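Local coordinates for protein L-lysine 6-oxidase (Marinomonas mediterranea, PDB 3WEU) that oxidises the side-chain amine of free L-lysine with a cysteine tryptophylquinone cofactor, releasing the hydrogen peroxide that makes it antibacterial, at residues A[60-65]-A[190-195]; A[148-153]-A[184-189]; A[84-89]-A[141-146]. One frame throughout, in Å; residues are numbered along the deposited sequence.

How the interactions relate
All three interactions are antiparallel strand pairings in the N-terminal region of the chain and belong to one mixed sheet. Strand 193-196 of interaction 1 and strand 181-187 of interaction 2 are neighbours in it, joined by a probable hydrogen bond from Ile194 N to Arg186 O. Interaction 3 packs against both: Leu193 lies on Trp85, Leu185 on Arg142, and Trp85 NE1 bonds Gly191 O. Interactions 1 and 3 are largely buried, interaction 2 only partly. In interaction 1 Phe63, Leu193 and Val195 pack together; in interaction 2 a threonine hydroxyl and a water bind backbone groups and Thr184 bonds the Glu152 carboxylate; in interaction 3 hydroxyl meets hydroxyl and a water links side chains.

Interaction 1: residues A[60-65]-A[190-195]; sequences GQVFKV and QGRLIV
Two antiparallel strands, 58-66 and 193-196, meet in the N-terminal sheet of the enzyme, where Gln61 faces Val195, Val62 faces Ile194 and Phe63 faces Leu193. Gln61 and Val195 form a hydrogen-bonded pair with two similar bonds, Gln61 N to Val195 O at 2.9 Å and Val195 N back to Gln61 O. At the Phe63 pair the two bonds differ: Phe63 N reaches Leu193 O at 2.8 Å, whereas the return from Leu193 N to Phe63 O is weak at 3.4 Å, at the point where the strand gives way to the loop 190-192. On the face that carries Phe63, its CG stands anti to the carbonyl carbon (chi1 -68°), and the ring runs beside Leu193 in the same direction. Phe63 CD1 touches Leu193 CD2 at 3.7 Å, and the neighbouring Phe63 CE1 meets Val195 CG2 at the same separation. Strand 58-66 pairs also with strands 4-13, 22-24 and 72-73, and Phe63 also touches Trp85 of strand 80-91, Met244 of strand 237-247, and Val5 and Pro7 of strand 4-13. On the other face, Val62 CG2 packs on Ile194 CG1 at 3.8 Å. Beyond them the extended Arg192 chain passes Lys64, with Arg192 CD 4.0 Å from Lys64 CG. The like charges stay somewhat apart, Lys64 NZ lying 4.8 Å from Arg192 NE, and the guanidinium is probably stabilised by its salt bridges to Asp188 and Glu72. Arg192 NH1 also donates to Gln190 OE1 at 2.9 Å, from above the plane of that amide carbonyl, a bond within the loop just before the strand; Gln190 OE1 accepts from Lys41 as well. The Gln61 amide turns away from Val195: its NE2 bonds Val62 O, while OE1 accepts from Val11 N of strand 4-13.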
loop_
_atom_site.group_PDB
_atom_site.type_symbol
_atom_site.label_atom_id
_atom_site.label_comp_id
_atom_site.label_asym_id
_atom_site.label_seq_id
_atom_site.Cartn_x
_atom_site.Cartn_y
_atom_site.Cartn_z
ATOM N N GLY A 60 2.370 24.210 -30.312
ATOM C CA GLY A 60 3.292 25.306 -30.132
ATOM C C GLY A 60 2.656 26.623 -30.270
ATOM O O GLY A 60 1.621 26.733 -30.944
ATOM N N GLN A 61 3.188 27.637 -29.563
ATOM C CA GLN A 61 2.736 29.019 -29.724
ATOM C C GLN A 61 3.644 29.818 -30.612
ATOM O O GLN A 61 4.831 29.947 -30.309
ATOM C CB GLN A 61 2.648 29.709 -28.385
ATOM C CG GLN A 61 2.262 31.154 -28.435
ATOM C CD GLN A 61 0.768 31.309 -28.617
ATOM O OE1 GLN A 61 -0.009 30.949 -27.747
ATOM N NE2 GLN A 61 0.373 31.852 -29.729
ATOM N N VAL A 62 3.063 30.434 -31.642
ATOM C CA VAL A 62 3.753 31.465 -32.448
ATOM C C VAL A 62 3.635 32.785 -31.751
ATOM O O VAL A 62 2.546 33.166 -31.294
ATOM C CB VAL A 62 3.141 31.576 -33.851
ATOM C CG1 VAL A 62 3.753 32.699 -34.672
ATOM C CG2 VAL A 62 3.265 30.248 -34.573
ATOM N N PHE A 63 4.749 33.499 -31.638
ATOM C CA PHE A 63 4.738 34.868 -31.197
ATOM C C PHE A 63 5.223 35.754 -32.333
ATOM O O PHE A 63 6.119 35.353 -33.113
ATOM C CB PHE A 63 5.684 35.109 -30.019
ATOM C CG PHE A 63 5.301 34.460 -28.720
ATOM C CD1 PHE A 63 5.633 33.183 -28.472
ATOM C CD2 PHE A 63 4.731 35.218 -27.683
ATOM C CE1 PHE A 63 5.328 32.585 -27.258
ATOM C CE2 PHE A 63 4.448 34.638 -26.437
ATOM C CZ PHE A 63 4.752 33.318 -26.212
ATOM N N LYS A 64 4.647 36.936 -32.409
ATOM C CA LYS A 64 4.915 37.953 -33.458
ATOM C C LYS A 64 5.257 39.251 -32.733
ATOM O O LYS A 64 4.819 39.479 -31.584
ATOM C CB LYS A 64 3.732 38.147 -34.302
ATOM C CG LYS A 64 3.380 36.884 -35.087
ATOM C CD LYS A 64 2.216 37.143 -36.052
ATOM C CE LYS A 64 1.713 35.825 -36.621
ATOM N NZ LYS A 64 0.572 36.055 -37.569
ATOM N N VAL A 65 6.109 40.052 -33.361
ATOM C CA VAL A 65 6.514 41.335 -32.780
ATOM C C VAL A 65 6.109 42.393 -33.782
ATOM O O VAL A 65 6.159 42.182 -35.018
ATOM C CB VAL A 65 8.011 41.353 -32.400
ATOM C CG1 VAL A 65 8.847 40.975 -33.609
ATOM C CG2 VAL A 65 8.449 42.704 -31.830
ATOM N N GLN A 190 10.631 33.193 -41.298
ATOM C CA GLN A 190 10.802 34.643 -41.224
ATOM C C GLN A 190 11.237 35.138 -39.863
ATOM O O GLN A 190 11.228 36.363 -39.598
ATOM C CB GLN A 190 9.506 35.346 -41.627
ATOM C CG GLN A 190 9.154 35.135 -43.100
ATOM C CD GLN A 190 7.820 35.708 -43.498
ATOM O OE1 GLN A 190 6.752 35.198 -43.156
ATOM N NE2 GLN A 190 7.867 36.800 -44.261
ATOM N N GLY A 191 11.648 34.240 -39.004
ATOM C CA GLY A 191 12.212 34.659 -37.722
ATOM C C GLY A 191 11.227 34.748 -36.569
ATOM O O GLY A 191 11.651 35.127 -35.444
ATOM N N ARG A 192 9.957 34.360 -36.782
ATOM C CA ARG A 192 8.994 34.384 -35.695
ATOM C C ARG A 192 9.323 33.290 -34.737
ATOM O O ARG A 192 9.809 32.202 -35.129
ATOM C CB ARG A 192 7.518 34.171 -36.191
ATOM C CG ARG A 192 7.012 35.216 -37.176
ATOM C CD ARG A 192 5.613 34.846 -37.715
ATOM N NE ARG A 192 5.195 35.794 -38.701
ATOM C CZ ARG A 192 5.440 35.646 -39.993
ATOM N NH1 ARG A 192 5.964 34.522 -40.453
ATOM N NH2 ARG A 192 5.031 36.590 -40.816
ATOM N N LEU A 193 9.011 33.528 -33.462
ATOM C CA LEU A 193 9.231 32.515 -32.434
ATOM C C LEU A 193 8.107 31.489 -32.343
ATOM O O LEU A 193 6.928 31.855 -32.435
ATOM C CB LEU A 193 9.361 33.221 -31.098
ATOM C CG LEU A 193 9.390 32.333 -29.857
ATOM C CD1 LEU A 193 10.622 31.495 -29.803
ATOM C CD2 LEU A 193 9.309 33.151 -28.530
ATOM N N ILE A 194 8.457 30.246 -32.151
ATOM C CA ILE A 194 7.515 29.181 -31.793
ATOM C C ILE A 194 8.008 28.548 -30.559
ATOM O O ILE A 194 9.141 28.060 -30.508
ATOM C CB ILE A 194 7.404 28.102 -32.928
ATOM C CG1 ILE A 194 6.761 28.726 -34.131
ATOM C CG2 ILE A 194 6.595 26.874 -32.472
ATOM C CD1 ILE A 194 6.971 27.984 -35.451
ATOM N N VAL A 195 7.201 28.557 -29.506
ATOM C CA VAL A 195 7.574 27.837 -28.320
ATOM C C VAL A 195 6.766 26.580 -28.151
ATOM O O VAL A 195 5.553 26.616 -28.240
ATOM C CB VAL A 195 7.338 28.684 -27.064
ATOM C CG1 VAL A 195 7.786 27.911 -25.810
ATOM C CG2 VAL A 195 8.024 30.038 -27.194
#

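Interaction 2: residues A[148-153]-A[184-189]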
loop_
_atom_site.group_PDB
_atom_site.type_symbol
_atom_site.label_atom_id
_atom_site.label_comp_id
_atom_site.label_asym_id
_atom_site.label_seq_id
_atom_site.Cartn_x
_atom_site.Cartn_y
_atom_site.Cartn_z
ATOM N N MET A 148 14.345 29.394 -39.464
ATOM C CA MET A 148 14.215 27.975 -39.162
ATOM C C MET A 148 15.264 27.461 -38.159
ATOM O O MET A 148 15.810 26.393 -38.302
ATOM C CB MET A 148 14.274 27.145 -40.447
ATOM C CG MET A 148 13.186 27.504 -41.441
ATOM S SD MET A 148 11.540 27.036 -40.802
ATOM C CE MET A 148 11.776 25.317 -40.516
ATOM N N ALA A 149 15.387 28.145 -37.031
ATOM C CA ALA A 149 16.216 27.714 -35.925
ATOM C C ALA A 149 15.471 26.734 -35.014
ATOM O O ALA A 149 14.237 26.734 -34.984
ATOM C CB ALA A 149 16.642 28.931 -35.122
ATOM N N THR A 150 16.225 25.885 -34.328
ATOM C CA THR A 150 15.671 24.953 -33.354
ATOM C C THR A 150 16.658 24.809 -32.228
ATOM O O THR A 150 17.825 24.491 -32.479
ATOM C CB THR A 150 15.463 23.580 -33.935
ATOM O OG1 THR A 150 14.590 23.635 -35.052
ATOM C CG2 THR A 150 14.808 22.663 -32.920
ATOM N N VAL A 151 16.235 25.045 -30.989
ATOM C CA VAL A 151 17.049 24.702 -29.813
ATOM C C VAL A 151 16.217 24.095 -28.686
ATOM O O VAL A 151 15.180 24.640 -28.303
ATOM C CB VAL A 151 17.871 25.901 -29.333
ATOM C CG1 VAL A 151 17.043 27.075 -29.105
ATOM C CG2 VAL A 151 18.649 25.593 -28.053
ATOM N N GLU A 152 16.649 22.958 -28.170
ATOM C CA GLU A 152 15.971 22.311 -27.059
ATOM C C GLU A 152 16.237 23.073 -25.770
ATOM O O GLU A 152 17.325 23.627 -25.538
ATOM C CB GLU A 152 16.466 20.876 -26.953
ATOM C CG GLU A 152 15.547 19.955 -26.195
ATOM C CD GLU A 152 14.153 19.731 -26.830
ATOM O OE1 GLU A 152 13.945 20.152 -28.018
ATOM O OE2 GLU A 152 13.350 19.003 -26.159
ATOM N N ILE A 153 15.253 23.120 -24.902
ATOM C CA ILE A 153 15.513 23.562 -23.526
ATOM C C ILE A 153 15.894 22.311 -22.752
ATOM O O ILE A 153 15.120 21.729 -21.988
ATOM C CB ILE A 153 14.278 24.272 -22.917
ATOM C CG1 ILE A 153 13.737 25.397 -23.805
ATOM C CG2 ILE A 153 14.579 24.880 -21.567
ATOM C CD1 ILE A 153 12.299 25.784 -23.397
ATOM N N THR A 184 11.058 23.073 -26.475
ATOM C CA THR A 184 11.827 23.370 -27.688
ATOM C C THR A 184 11.502 24.776 -28.176
ATOM O O THR A 184 10.328 25.153 -28.243
ATOM C CB THR A 184 11.463 22.360 -28.803
ATOM O OG1 THR A 184 11.482 21.003 -28.332
ATOM C CG2 THR A 184 12.368 22.512 -30.007
ATOM N N LEU A 185 12.500 25.578 -28.543
ATOM C CA LEU A 185 12.285 26.871 -29.176
ATOM C C LEU A 185 12.620 26.717 -30.653
ATOM O O LEU A 185 13.565 25.988 -31.024
ATOM C CB LEU A 185 13.208 27.981 -28.659
ATOM C CG LEU A 185 13.155 28.260 -27.180
ATOM C CD1 LEU A 185 13.925 29.531 -26.879
ATOM C CD2 LEU A 185 11.691 28.371 -26.707
ATOM N N ARG A 186 11.768 27.285 -31.492
ATOM C CA ARG A 186 12.048 27.344 -32.910
ATOM C C ARG A 186 11.814 28.752 -33.430
ATOM O O ARG A 186 11.166 29.572 -32.764
ATOM C CB ARG A 186 11.143 26.400 -33.662
ATOM C CG ARG A 186 11.536 24.973 -33.569
ATOM C CD ARG A 186 10.476 24.097 -34.230
ATOM N NE ARG A 186 10.916 22.699 -34.406
ATOM C CZ ARG A 186 11.441 22.171 -35.519
ATOM N NH1 ARG A 186 11.729 22.889 -36.578
ATOM N NH2 ARG A 186 11.760 20.899 -35.540
ATOM N N THR A 187 12.245 28.989 -34.656
ATOM C CA THR A 187 11.787 30.086 -35.445
ATOM C C THR A 187 11.265 29.525 -36.736
ATOM O O THR A 187 11.673 28.444 -37.153
ATOM C CB THR A 187 12.834 31.133 -35.805
ATOM O OG1 THR A 187 13.931 30.485 -36.469
ATOM C CG2 THR A 187 13.276 31.938 -34.515
ATOM N N ASP A 188 10.387 30.287 -37.359
ATOM C CA ASP A 188 9.776 29.923 -38.643
ATOM C C ASP A 188 10.691 30.538 -39.705
ATOM O O ASP A 188 11.825 31.002 -39.379
ATOM C CB ASP A 188 8.303 30.346 -38.773
ATOM C CG ASP A 188 8.087 31.822 -38.968
ATOM O OD1 ASP A 188 9.053 32.630 -38.933
ATOM O OD2 ASP A 188 6.900 32.218 -39.121
ATOM N N SER A 189 10.271 30.456 -40.955
ATOM C CA SER A 189 11.102 30.902 -42.056
ATOM C C SER A 189 11.372 32.406 -42.073
ATOM O O SER A 189 12.236 32.863 -42.808
ATOM C CB SER A 189 10.554 30.410 -43.404
ATOM O OG SER A 189 9.395 31.085 -43.704
HETATM O O HOH W 1 12.460 25.707 -36.818
#
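Glu152 and Thr184 meet across a non-hydrogen-bonded pair of the antiparallel strands 150-154 and 181-187, and their side chains supply the bond that the backbone does not. Thr184 OG1 donates to Glu152 OE1 at 2.6 Å, approaching from above the carboxylate plane. The hydroxyl also accepts from Arg58, and Glu152 OE2 is held by Ser181 and Tyr199, so each oxygen of the carboxylate is engaged. Between the strands the backbone of Val151 and Leu185 is paired both ways, Val151 N to Leu185 O and Leu185 N to Val151 O, each at 2.8 Å. Further along this ladder the regular pairing breaks. Thr187 N still bonds Ala149 O, but Ala149 N is met by a side chain, Thr187 OG1, at 2.8 Å in an almost straight bond (170°). The hydroxyl reaches that donor because it sits between the backbone N and the carbonyl carbon (chi1 56°), and it is also bonded to Gly146 O. Met148 N donates to Asp188 O at 3.0 Å, meeting that oxygen from above the carbonyl plane. A water donates hydrogen bonds to Ala149 O and Thr187 O and accepts from Arg186 NH1 at 2.9 Å. Thr150 OG1 lies over one face of that guanidinium, 3.3 Å above its plane and toward the rim, while Arg186 NH2 forms a salt bridge with Asp20. Where regular strand pairing ends, the Thr187 hydroxyl thus satisfies Ala149 N, and the water binds Thr187 O and adds a second bond to Ala149 O.

Interaction 3: residues A[84-89]-A[141-146]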
loop_
_atom_site.group_PDB
_atom_site.type_symbol
_atom_site.label_atom_id
_atom_site.label_comp_id
_atom_site.label_asym_id
_atom_site.label_seq_id
_atom_site.Cartn_x
_atom_site.Cartn_y
_atom_site.Cartn_z
ATOM N N GLU A 84 15.872 38.376 -31.950
ATOM C CA GLU A 84 16.346 37.334 -31.074
ATOM C C GLU A 84 15.363 37.210 -29.949
ATOM O O GLU A 84 15.056 38.181 -29.273
ATOM C CB GLU A 84 17.698 37.649 -30.499
ATOM C CG GLU A 84 18.272 36.433 -29.812
ATOM C CD GLU A 84 19.746 36.621 -29.444
ATOM O OE1 GLU A 84 20.175 37.771 -29.198
ATOM O OE2 GLU A 84 20.441 35.602 -29.432
ATOM N N TRP A 85 14.904 35.995 -29.759
ATOM C CA TRP A 85 13.922 35.731 -28.749
ATOM C C TRP A 85 14.631 34.959 -27.677
ATOM O O TRP A 85 15.338 34.021 -27.987
ATOM C CB TRP A 85 12.829 34.828 -29.378
ATOM C CG TRP A 85 12.138 35.355 -30.582
ATOM C CD1 TRP A 85 12.447 35.132 -31.893
ATOM C CD2 TRP A 85 10.963 36.128 -30.574
ATOM N NE1 TRP A 85 11.536 35.745 -32.712
ATOM C CE2 TRP A 85 10.588 36.345 -31.922
ATOM C CE3 TRP A 85 10.149 36.624 -29.548
ATOM C CZ2 TRP A 85 9.472 37.085 -32.274
ATOM C CZ3 TRP A 85 9.047 37.323 -29.898
ATOM C CH2 TRP A 85 8.701 37.556 -31.253
ATOM N N THR A 86 14.413 35.317 -26.410
ATOM C CA THR A 86 14.968 34.628 -25.307
ATOM C C THR A 86 13.830 34.235 -24.407
ATOM O O THR A 86 13.053 35.068 -23.947
ATOM C CB THR A 86 15.985 35.530 -24.570
ATOM O OG1 THR A 86 17.067 35.779 -25.476
ATOM C CG2 THR A 86 16.497 34.872 -23.415
ATOM N N VAL A 87 13.688 32.941 -24.213
ATOM C CA VAL A 87 12.596 32.429 -23.398
ATOM C C VAL A 87 13.127 31.688 -22.219
ATOM O O VAL A 87 13.983 30.737 -22.345
ATOM C CB VAL A 87 11.706 31.480 -24.231
ATOM C CG1 VAL A 87 10.589 30.937 -23.345
ATOM C CG2 VAL A 87 11.183 32.198 -25.452
ATOM N N HIS A 88 12.654 32.091 -21.049
ATOM C CA HIS A 88 13.064 31.433 -19.852
ATOM C C HIS A 88 11.888 30.748 -19.118
ATOM O O HIS A 88 11.127 31.395 -18.424
ATOM C CB HIS A 88 13.805 32.423 -18.908
ATOM C CG HIS A 88 14.469 31.770 -17.721
ATOM N ND1 HIS A 88 15.221 32.491 -16.796
ATOM C CD2 HIS A 88 14.473 30.494 -17.284
ATOM C CE1 HIS A 88 15.667 31.673 -15.864
ATOM N NE2 HIS A 88 15.274 30.447 -16.159
ATOM N N LEU A 89 11.770 29.444 -19.282
ATOM C CA LEU A 89 10.692 28.664 -18.693
ATOM C C LEU A 89 11.236 27.964 -17.454
ATOM O O LEU A 89 12.421 27.599 -17.424
ATOM C CB LEU A 89 10.250 27.587 -19.692
ATOM C CG LEU A 89 9.732 28.048 -21.059
ATOM C CD1 LEU A 89 9.174 26.846 -21.863
ATOM C CD2 LEU A 89 8.729 29.165 -20.966
ATOM N N PRO A 141 17.486 30.106 -19.563
ATOM C CA PRO A 141 16.983 30.709 -20.734
ATOM C C PRO A 141 17.643 30.051 -21.921
ATOM O O PRO A 141 18.692 29.384 -21.772
ATOM C CB PRO A 141 17.348 32.178 -20.585
ATOM C CG PRO A 141 18.596 32.189 -19.776
ATOM C CD PRO A 141 18.387 31.044 -18.836
ATOM N N ARG A 142 16.882 29.995 -23.001
ATOM C CA ARG A 142 17.444 29.649 -24.295
ATOM C C ARG A 142 17.072 30.786 -25.193
ATOM O O ARG A 142 16.058 31.464 -24.952
ATOM C CB ARG A 142 16.855 28.345 -24.865
ATOM C CG ARG A 142 17.143 27.045 -24.153
ATOM C CD ARG A 142 18.627 26.692 -24.075
ATOM N NE ARG A 142 18.863 25.550 -23.239
ATOM C CZ ARG A 142 18.925 25.570 -21.910
ATOM N NH1 ARG A 142 18.709 26.673 -21.246
ATOM N NH2 ARG A 142 19.117 24.460 -21.244
ATOM N N SER A 143 17.854 30.977 -26.260
ATOM C CA SER A 143 17.643 32.000 -27.292
ATOM C C SER A 143 17.596 31.374 -28.680
ATOM O O SER A 143 18.248 30.345 -28.967
ATOM C CB SER A 143 18.806 32.986 -27.250
ATOM O OG SER A 143 18.675 33.724 -26.038
ATOM N N VAL A 144 16.787 31.953 -29.529
ATOM C CA VAL A 144 16.707 31.537 -30.893
ATOM C C VAL A 144 16.601 32.785 -31.746
ATOM O O VAL A 144 16.031 33.778 -31.347
ATOM C CB VAL A 144 15.515 30.549 -30.966
ATOM C CG1 VAL A 144 14.165 31.267 -30.974
ATOM C CG2 VAL A 144 15.642 29.643 -32.083
ATOM N N SER A 145 17.154 32.724 -32.954
ATOM C CA SER A 145 17.023 33.764 -33.944
ATOM C C SER A 145 17.324 33.248 -35.318
ATOM O O SER A 145 17.959 32.200 -35.504
ATOM C CB SER A 145 17.973 34.884 -33.671
ATOM O OG SER A 145 19.322 34.407 -33.705
ATOM N N GLY A 146 16.859 33.971 -36.293
ATOM C CA GLY A 146 17.141 33.590 -37.679
ATOM C C GLY A 146 16.053 32.711 -38.295
ATOM O O GLY A 146 14.935 32.506 -37.750
HETATM O O HOH W 2 19.720 33.526 -31.193
#
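Thr86 and Ser143 both turn their hydroxyl oxygen anti to the carbonyl carbon (chi1 -65° and -70°), which brings Thr86 OG1 and Ser143 OG to 2.7 Å in a hydrogen bond whose donor could be either. They face each other as a non-hydrogen-bonded pair of the antiparallel strands 80-91 and 137-145 in the N-terminal sheet, where strand 80-91 also pairs with strand 223-232. On either side along the ladder lie hydrogen-bonded pairs. Trp85 N bonds Val144 O at 3.0 Å, nearly straight, with Val144 N returning to Trp85 O; Val87 N and Arg142 O follow at 2.9 Å. The opposite face holds Trp85, Val87, Arg142 and Val144. Trp85 CB packs on Val144 CG1 at 4.1 Å, Leu193 of strand 193-196 touches Trp85, Val87 and Val144, and the indole NE1 bonds Gly191. The Arg142 guanidinium is tied to the carbonyls of Pro141 and Leu139 through NH1, and through NH2 to that of Ser154 and to the side chain of Asn157. Near Ser145 a water links Ser145 OG with Glu84 OE2, to which it donates at 2.8 Å. At the other end His88, bonded through NE2 to Asp138, lies beside Pro141, and Pro141 CD stands 4.0 Å above the centre of the His88 ring, only 5° off its normal, in a CH-pi contact.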